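Long-range contact in Baccell_00875 (Bacteroides cellulosilyticus DSM 14838, PDB 5NO8), which is a polysaccharide lyase that probably removes L-rhamnose caps, linked to glucuronic acid, from complex arabinogalactan proteins: residues Leu402-Leu407 and Tyr458-Lys463. Residues are numbered along the deposited sequence; the frame is centred on the assembly and turned at random.
Sequences LVKQYL and YFQMYK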
# COMPACT_ATOMS: atom_id res chain seq x y z
N LEU A 402 1.31 -16.46 -16.99
CA LEU A 402 1.82 -17.66 -17.67
C LEU A 402 2.21 -17.41 -19.12
O LEU A 402 3.21 -17.98 -19.58
CB LEU A 402 0.90 -18.85 -17.53
CG LEU A 402 1.13 -19.74 -16.31
CD1 LEU A 402 1.12 -19.00 -14.98
CD2 LEU A 402 0.15 -20.89 -16.30
N VAL A 403 1.48 -16.54 -19.83
CA VAL A 403 1.91 -16.12 -21.18
C VAL A 403 3.27 -15.44 -21.15
O VAL A 403 4.14 -15.76 -21.96
CB VAL A 403 0.93 -15.15 -21.87
CG1 VAL A 403 1.50 -14.72 -23.22
CG2 VAL A 403 -0.42 -15.79 -22.05
N LYS A 404 3.46 -14.46 -20.26
CA LYS A 404 4.71 -13.72 -20.26
C LYS A 404 5.86 -14.69 -19.95
O LYS A 404 6.90 -14.62 -20.59
CB LYS A 404 4.67 -12.55 -19.28
CG LYS A 404 3.74 -11.45 -19.75
CD LYS A 404 3.86 -10.20 -18.93
CE LYS A 404 2.84 -9.17 -19.39
NZ LYS A 404 3.15 -7.85 -18.80
N GLN A 405 5.64 -15.60 -19.01
CA GLN A 405 6.68 -16.58 -18.67
C GLN A 405 6.91 -17.57 -19.84
O GLN A 405 8.04 -17.96 -20.12
CB GLN A 405 6.33 -17.34 -17.39
CG GLN A 405 7.47 -18.23 -16.87
CD GLN A 405 8.68 -17.49 -16.29
OE1 GLN A 405 8.84 -16.28 -16.40
NE2 GLN A 405 9.56 -18.27 -15.68
N TYR A 406 5.86 -17.94 -20.55
CA TYR A 406 6.00 -18.71 -21.77
C TYR A 406 6.86 -18.00 -22.79
O TYR A 406 7.74 -18.61 -23.43
CB TYR A 406 4.63 -19.08 -22.36
CG TYR A 406 4.84 -19.77 -23.68
CD1 TYR A 406 5.15 -21.12 -23.72
CD2 TYR A 406 4.85 -19.05 -24.86
CE1 TYR A 406 5.44 -21.76 -24.93
CE2 TYR A 406 5.12 -19.67 -26.08
CZ TYR A 406 5.40 -21.03 -26.10
OH TYR A 406 5.69 -21.65 -27.31
N LEU A 407 6.65 -16.70 -22.98
CA LEU A 407 7.40 -15.97 -23.99
C LEU A 407 8.91 -15.95 -23.68
O LEU A 407 9.73 -15.87 -24.61
CB LEU A 407 6.86 -14.55 -24.18
CG LEU A 407 5.44 -14.47 -24.74
CD1 LEU A 407 4.97 -13.02 -24.71
CD2 LEU A 407 5.40 -15.03 -26.16
N TYR A 458 -6.07 -12.22 -24.52
CA TYR A 458 -6.18 -12.60 -25.94
C TYR A 458 -5.05 -12.03 -26.77
O TYR A 458 -4.45 -12.76 -27.56
CB TYR A 458 -7.57 -12.22 -26.52
CG TYR A 458 -8.76 -12.95 -25.95
CD1 TYR A 458 -8.68 -14.20 -25.38
CD2 TYR A 458 -10.04 -12.37 -26.04
CE1 TYR A 458 -9.79 -14.85 -24.88
CE2 TYR A 458 -11.16 -13.01 -25.56
CZ TYR A 458 -11.04 -14.24 -24.98
OH TYR A 458 -12.15 -14.88 -24.50
N PHE A 459 -4.70 -10.75 -26.60
CA PHE A 459 -3.60 -10.19 -27.35
C PHE A 459 -2.27 -10.89 -27.02
O PHE A 459 -1.46 -11.13 -27.92
CB PHE A 459 -3.46 -8.69 -27.12
CG PHE A 459 -4.62 -7.87 -27.64
CD1 PHE A 459 -5.05 -7.96 -28.96
CD2 PHE A 459 -5.25 -6.94 -26.80
CE1 PHE A 459 -6.09 -7.16 -29.42
CE2 PHE A 459 -6.29 -6.15 -27.25
CZ PHE A 459 -6.71 -6.25 -28.58
N GLN A 460 -2.07 -11.25 -25.76
CA GLN A 460 -0.87 -12.02 -25.37
C GLN A 460 -0.87 -13.41 -26.03
O GLN A 460 0.19 -13.89 -26.48
CB GLN A 460 -0.79 -12.17 -23.85
CG GLN A 460 -0.67 -10.87 -23.08
CD GLN A 460 0.71 -10.25 -23.14
OE1 GLN A 460 1.58 -10.70 -23.88
NE2 GLN A 460 0.90 -9.17 -22.37
N MET A 461 -2.03 -14.06 -26.06
CA MET A 461 -2.18 -15.37 -26.72
C MET A 461 -1.89 -15.35 -28.23
O MET A 461 -1.47 -16.37 -28.77
CB MET A 461 -3.54 -15.98 -26.45
CG MET A 461 -3.77 -16.49 -25.04
SD MET A 461 -2.66 -17.80 -24.55
CE MET A 461 -3.15 -19.21 -25.58
N TYR A 462 -2.07 -14.21 -28.89
CA TYR A 462 -1.57 -14.05 -30.26
C TYR A 462 -0.07 -14.22 -30.32
O TYR A 462 0.45 -14.91 -31.19
CB TYR A 462 -1.97 -12.70 -30.84
CG TYR A 462 -1.30 -12.31 -32.15
CD1 TYR A 462 -1.48 -13.06 -33.32
CD2 TYR A 462 -0.51 -11.17 -32.22
CE1 TYR A 462 -0.89 -12.68 -34.52
CE2 TYR A 462 0.09 -10.78 -33.40
CZ TYR A 462 -0.10 -11.53 -34.55
OH TYR A 462 0.53 -11.10 -35.69
N LYS A 463 0.64 -13.60 -29.37
CA LYS A 463 2.11 -13.71 -29.30
C LYS A 463 2.55 -15.15 -29.05
O LYS A 463 3.60 -15.53 -29.53
CB LYS A 463 2.69 -12.76 -28.23
CG LYS A 463 2.36 -11.29 -28.44
CD LYS A 463 2.94 -10.40 -27.35
CE LYS A 463 4.39 -10.06 -27.60
NZ LYS A 463 4.93 -9.18 -26.53
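Val-403 overlaps the CB of Gln-460 with one methyl and the sulphur of Met-461 with the other, packing two near-parallel helices of the alpha-helical domain, 396-409 and 448-465. The axes of segments 402-407 and 458-463 run in the same N-to-C direction, 19° apart and 9.7 Å at closest approach; a third helix, 412-429, separates the two in sequence. CG1 of Val-403, anti to the backbone N (chi1 177°), reaches CB of Gln-460 at 3.5 Å. CG2, beside that N, touches SD of Met-461 at 3.9 Å: the Met-461 CB points away, but bends at chi2 and chi3 bring the sulphur back, while its side chain also meets Phe-470 of helix 469-485. One turn on, Leu-407 crosses Lys-463 at about a right angle, CD2 lying 3.9 Å from the backbone O of Lys-463 and CD1 4.2 Å from its CE and as far from OE1 of Gln-460. Two polar ends bond outside the pair of segments. The extended Lys-404 sends NZ to the carbonyls of Val-685 and the C-terminal Leu-694 and to a glycerol, probably from crystallisation. Gln-460, bent at chi2 (-75°), gives its NE2 to Glu-456 one turn earlier, and that same nitrogen lies 3.6 Å from CE of Lys-404.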